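PDB 3HUR: alanine racemase from Oenococcus oeni PSU-1, which belongs to the fold-type III pyridoxal-phosphate-dependent enzymes, pairing an N-terminal TIM-barrel domain with a C-terminal domain built of beta strands. Local coordinates for residues Q227-N236 with D341-E349. Residues are numbered along the deposited sequence; the frame is centred on the assembly and turned at random.
Sequences QLISGVNVSN and DGGEQITVE. With SO4 (sulfate ion), chain B.
Gln345 meets Asn233 and Gln227 across the contact, and together with Val232 and Gly343 it supplies about half of the buried surface. A long, flexible side chain suits Gln345: bent at CG (chi2 -82°), it reaches across to the 227-236 loop, where NE2 lies 2.6 Å from Asn233 O, while its CG and CD pass beside Asn236 CB. The side chains of Gln227 and Gln345 cross at about a right angle, their amide planes 58° apart, with Gln227 NE2 3.6 Å from Gln345 OE1. A water bridges the two segments here, lying 2.6 Å from Thr347 OG1 and accepting weak bonds from Gln227 NE2 and Ile346 N. The backbone N of Gln227 gives a nearly straight bond (170°) to O1 of a sulfate ion.

Compact, branched Val232 fills the middle. Its CG1 sits 3.3 Å from Glu344 O and lies in loose apolar contact with Ile346 CG2, and both side chains pack on Phe251 of strand 251-263. Gly343 comes in close, where a side chain would press on Asn233 CB, and its O accepts a hydrogen bond from Asn233 N (3.1 Å). Farther along, Ile346 CD1 rests on Ser230 CB at 3.8 Å.

The contact thus joins the loop following strand 222-223, the last in the parallel barrel sheet, to the turn leading into strand 347-353, a link between the TIM-barrel and C-terminal beta domains of the alanine racemase fold.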
ATOM      1  N   GLN A 227       3.949   9.505  25.924  1.00 29.47           N
ATOM      2  CA  GLN A 227       2.999   9.614  24.842  1.00 29.89           C
ATOM      3  C   GLN A 227       1.863  10.542  25.115  1.00 29.66           C
ATOM      4  O   GLN A 227       1.245  11.056  24.160  1.00 30.34           O
ATOM      5  CB  GLN A 227       2.328   8.316  24.562  1.00 30.74           C
ATOM      6  CG  GLN A 227       3.130   7.278  23.978  1.00 33.60           C
ATOM      7  CD  GLN A 227       2.235   6.194  23.393  1.00 37.87           C
ATOM      8  OE1 GLN A 227       2.393   5.018  23.709  1.00 39.58           O
ATOM      9  NE2 GLN A 227       1.298   6.592  22.520  1.00 37.88           N
ATOM     10  N   LEU A 228       1.519  10.727  26.376  1.00 28.60           N
ATOM     11  CA  LEU A 228       0.363  11.540  26.687  1.00 28.54           C
ATOM     12  C   LEU A 228       0.645  13.012  26.463  1.00 28.45           C
ATOM     13  O   LEU A 228      -0.286  13.850  26.539  1.00 27.66           O
ATOM     14  CB  LEU A 228      -0.088  11.341  28.147  1.00 29.50           C
ATOM     15  CG  LEU A 228       0.704  12.010  29.290  1.00 29.56           C
ATOM     16  CD1 LEU A 228       0.493  13.492  29.386  1.00 29.32           C
ATOM     17  CD2 LEU A 228       0.274  11.356  30.608  1.00 31.60           C
ATOM     18  N   ILE A 229       1.915  13.358  26.277  1.00 28.18           N
ATOM     19  CA  ILE A 229       2.251  14.754  26.055  1.00 28.93           C
ATOM     20  C   ILE A 229       1.531  15.309  24.830  1.00 29.60           C
ATOM     21  O   ILE A 229       1.133  16.454  24.810  1.00 30.46           O
ATOM     22  CB  ILE A 229       3.737  14.943  25.846  1.00 29.02           C
ATOM     23  CG1 ILE A 229       4.491  14.700  27.180  1.00 30.98           C
ATOM     24  CG2 ILE A 229       3.954  16.311  25.322  1.00 26.78           C
ATOM     25  CD1 ILE A 229       6.054  14.609  27.076  1.00 28.77           C
ATOM     26  N   SER A 230       1.365  14.478  23.810  1.00 29.62           N
ATOM     27  CA  SER A 230       0.768  14.914  22.565  1.00 29.32           C
ATOM     28  C   SER A 230      -0.729  15.054  22.658  1.00 29.97           C
ATOM     29  O   SER A 230      -1.356  15.633  21.759  1.00 28.98           O
ATOM     30  CB  SER A 230       1.095  13.935  21.464  1.00 29.03           C
ATOM     31  OG  SER A 230       0.332  12.751  21.559  1.00 28.13           O
ATOM     32  N   GLY A 231      -1.312  14.530  23.732  1.00 30.06           N
ATOM     33  CA  GLY A 231      -2.752  14.641  23.944  1.00 30.84           C
ATOM     34  C   GLY A 231      -3.558  13.471  23.391  1.00 31.98           C
ATOM     35  O   GLY A 231      -4.804  13.482  23.390  1.00 32.00           O
ATOM     36  N   VAL A 232      -2.876  12.457  22.888  1.00 33.23           N
ATOM     37  CA  VAL A 232      -3.603  11.301  22.404  1.00 34.38           C
ATOM     38  C   VAL A 232      -4.007  10.394  23.574  1.00 36.43           C
ATOM     39  O   VAL A 232      -3.463  10.504  24.677  1.00 36.54           O
ATOM     40  CB  VAL A 232      -2.763  10.425  21.427  1.00 34.03           C
ATOM     41  CG1 VAL A 232      -2.307  11.232  20.239  1.00 33.38           C
ATOM     42  CG2 VAL A 232      -1.616   9.736  22.155  1.00 30.80           C
ATOM     43  N   ASN A 233      -4.924   9.463  23.279  1.00 38.53           N
ATOM     44  CA  ASN A 233      -5.281   8.368  24.163  1.00 39.80           C
ATOM     45  C   ASN A 233      -4.267   7.246  24.125  1.00 40.33           C
ATOM     46  O   ASN A 233      -4.260   6.457  23.214  1.00 40.88           O
ATOM     47  CB  ASN A 233      -6.647   7.798  23.773  1.00 40.29           C
ATOM     48  CG  ASN A 233      -7.273   6.968  24.888  1.00 41.78           C
ATOM     49  OD1 ASN A 233      -8.474   7.093  25.160  1.00 44.82           O
ATOM     50  ND2 ASN A 233      -6.456   6.163  25.571  1.00 41.21           N
ATOM     51  N   VAL A 234      -3.448   7.142  25.154  1.00 42.03           N
ATOM     52  CA  VAL A 234      -2.441   6.058  25.274  1.00 43.40           C
ATOM     53  C   VAL A 234      -2.931   4.559  25.263  1.00 43.83           C
ATOM     54  O   VAL A 234      -2.156   3.653  24.975  1.00 42.52           O
ATOM     55  CB  VAL A 234      -1.581   6.368  26.528  1.00 44.04           C
ATOM     56  CG1 VAL A 234      -0.716   5.160  26.984  1.00 45.62           C
ATOM     57  CG2 VAL A 234      -0.706   7.594  26.210  1.00 44.37           C
ATOM     58  N   SER A 235      -4.210   4.318  25.535  1.00 45.46           N
ATOM     59  CA  SER A 235      -4.772   2.950  25.642  1.00 46.82           C
ATOM     60  C   SER A 235      -5.188   2.288  24.318  1.00 48.71           C
ATOM     61  O   SER A 235      -5.684   1.157  24.327  1.00 48.84           O
ATOM     62  CB  SER A 235      -6.002   2.993  26.547  1.00 46.63           C
ATOM     63  OG  SER A 235      -7.087   3.613  25.885  1.00 45.83           O
ATOM     64  N   ASN A 236      -4.965   2.986  23.194  1.00 50.43           N
ATOM     65  CA  ASN A 236      -5.497   2.643  21.853  1.00 51.93           C
ATOM     66  C   ASN A 236      -6.903   2.069  21.812  1.00 52.30           C
ATOM     67  O   ASN A 236      -7.112   0.938  21.427  1.00 52.85           O
ATOM     68  CB  ASN A 236      -4.494   1.872  20.950  1.00 52.58           C
ATOM     69  CG  ASN A 236      -4.144   0.487  21.445  1.00 56.67           C
ATOM     70  OD1 ASN A 236      -2.996   0.233  21.853  1.00 61.74           O
ATOM     71  ND2 ASN A 236      -5.093  -0.449  21.342  1.00 62.05           N
ATOM     72  N   ASP A 341     -10.622   9.703  14.315  1.00 46.09           N
ATOM     73  CA  ASP A 341     -10.461   9.424  15.751  1.00 46.43           C
ATOM     74  C   ASP A 341      -9.410  10.360  16.392  1.00 46.24           C
ATOM     75  O   ASP A 341      -8.193  10.112  16.333  1.00 45.22           O
ATOM     76  CB  ASP A 341     -10.057   7.942  15.927  1.00 47.06           C
ATOM     77  CG  ASP A 341      -9.750   7.567  17.391  1.00 49.19           C
ATOM     78  OD1 ASP A 341     -10.146   8.338  18.311  1.00 49.56           O
ATOM     79  OD2 ASP A 341      -9.081   6.513  17.600  1.00 51.10           O
ATOM     80  N   GLY A 342      -9.902  11.417  17.037  1.00 46.56           N
ATOM     81  CA  GLY A 342      -9.059  12.464  17.650  1.00 46.30           C
ATOM     82  C   GLY A 342      -7.951  11.954  18.562  1.00 46.40           C
ATOM     83  O   GLY A 342      -6.842  12.506  18.576  1.00 46.96           O
ATOM     84  N   GLY A 343      -8.238  10.887  19.302  1.00 45.51           N
ATOM     85  CA  GLY A 343      -7.277  10.322  20.217  1.00 44.89           C
ATOM     86  C   GLY A 343      -6.346   9.261  19.633  1.00 44.07           C
ATOM     87  O   GLY A 343      -5.617   8.592  20.397  1.00 43.94           O
ATOM     88  N   GLU A 344      -6.371   9.085  18.309  1.00 42.76           N
ATOM     89  CA  GLU A 344      -5.604   8.015  17.669  1.00 41.98           C
ATOM     90  C   GLU A 344      -4.117   8.233  17.894  1.00 40.69           C
ATOM     91  O   GLU A 344      -3.651   9.348  17.951  1.00 40.38           O
ATOM     92  CB  GLU A 344      -5.908   7.911  16.140  1.00 42.60           C
ATOM     93  CG  GLU A 344      -5.049   6.834  15.418  1.00 43.51           C
ATOM     94  CD  GLU A 344      -5.396   6.587  13.973  1.00 47.24           C
ATOM     95  OE1 GLU A 344      -6.299   7.257  13.435  1.00 51.78           O
ATOM     96  OE2 GLU A 344      -4.748   5.710  13.349  1.00 50.38           O
ATOM     97  N   GLN A 345      -3.373   7.144  18.013  1.00 39.73           N
ATOM     98  CA  GLN A 345      -1.927   7.228  18.231  1.00 38.90           C
ATOM     99  C   GLN A 345      -1.194   7.918  17.036  1.00 35.40           C
ATOM    100  O   GLN A 345      -1.628   7.836  15.913  1.00 32.67           O
ATOM    101  CB  GLN A 345      -1.289   5.844  18.431  1.00 39.28           C
ATOM    102  CG  GLN A 345      -2.062   4.826  19.241  1.00 46.92           C
ATOM    103  CD  GLN A 345      -1.894   4.986  20.752  1.00 50.68           C
ATOM    104  OE1 GLN A 345      -1.133   4.241  21.388  1.00 51.63           O
ATOM    105  NE2 GLN A 345      -2.594   5.966  21.322  1.00 51.97           N
ATOM    106  N   ILE A 346      -0.069   8.565  17.338  1.00 32.67           N
ATOM    107  CA  ILE A 346       0.769   9.160  16.329  1.00 30.82           C
ATOM    108  C   ILE A 346       2.108   8.470  16.255  1.00 30.10           C
ATOM    109  O   ILE A 346       2.938   8.847  15.448  1.00 29.06           O
ATOM    110  CB  ILE A 346       0.897  10.656  16.497  1.00 29.78           C
ATOM    111  CG1 ILE A 346       1.502  11.018  17.856  1.00 28.44           C
ATOM    112  CG2 ILE A 346      -0.436  11.293  16.309  1.00 29.01           C
ATOM    113  CD1 ILE A 346       1.789  12.471  18.034  1.00 24.71           C
ATOM    114  N   THR A 347       2.279   7.401  17.043  1.00 30.36           N
ATOM    115  CA  THR A 347       3.501   6.574  17.001  1.00 29.67           C
ATOM    116  C   THR A 347       3.156   5.124  17.073  1.00 29.45           C
ATOM    117  O   THR A 347       2.113   4.767  17.576  1.00 29.41           O
ATOM    118  CB  THR A 347       4.446   6.863  18.180  1.00 29.62           C
ATOM    119  OG1 THR A 347       3.670   7.010  19.356  1.00 30.86           O
ATOM    120  CG2 THR A 347       5.227   8.141  17.994  1.00 29.18           C
ATOM    121  N   VAL A 348       4.064   4.292  16.580  1.00 29.84           N
ATOM    122  CA  VAL A 348       3.989   2.856  16.681  1.00 30.03           C
ATOM    123  C   VAL A 348       5.328   2.414  17.279  1.00 31.46           C
ATOM    124  O   VAL A 348       6.359   2.958  16.946  1.00 31.83           O
ATOM    125  CB  VAL A 348       3.729   2.145  15.290  1.00 30.37           C
ATOM    126  CG1 VAL A 348       4.811   2.521  14.240  1.00 28.66           C
ATOM    127  CG2 VAL A 348       3.665   0.592  15.406  1.00 27.58           C
ATOM    128  N   GLU A 349       5.284   1.412  18.147  1.00 33.42           N
ATOM    129  CA  GLU A 349       6.453   0.804  18.757  1.00 35.28           C
ATOM    130  C   GLU A 349       6.616  -0.675  18.394  1.00 35.71           C
ATOM    131  O   GLU A 349       5.665  -1.410  18.383  1.00 35.74           O
ATOM    132  CB  GLU A 349       6.300   0.896  20.266  1.00 35.68           C
ATOM    133  CG  GLU A 349       7.485   0.352  21.067  1.00 38.08           C
ATOM    134  CD  GLU A 349       7.590   1.023  22.419  1.00 41.07           C
ATOM    135  OE1 GLU A 349       6.558   1.584  22.861  1.00 46.49           O
ATOM    136  OE2 GLU A 349       8.687   1.037  23.005  1.00 40.33           O
TER
HETATM  137  S   SO4 B 395       4.887   6.274  28.216  1.00 39.45           S
HETATM  138  O1  SO4 B 395       4.546   6.422  26.824  1.00 43.49           O
HETATM  139  O2  SO4 B 395       4.407   5.045  28.791  1.00 40.84           O
HETATM  140  O3  SO4 B 395       6.312   6.157  28.321  1.00 39.22           O
HETATM  141  O4  SO4 B 395       4.251   7.424  28.839  1.00 38.50           O
HETATM  142  O   HOH W   1       1.536   8.187  20.281  1.00 25.36           O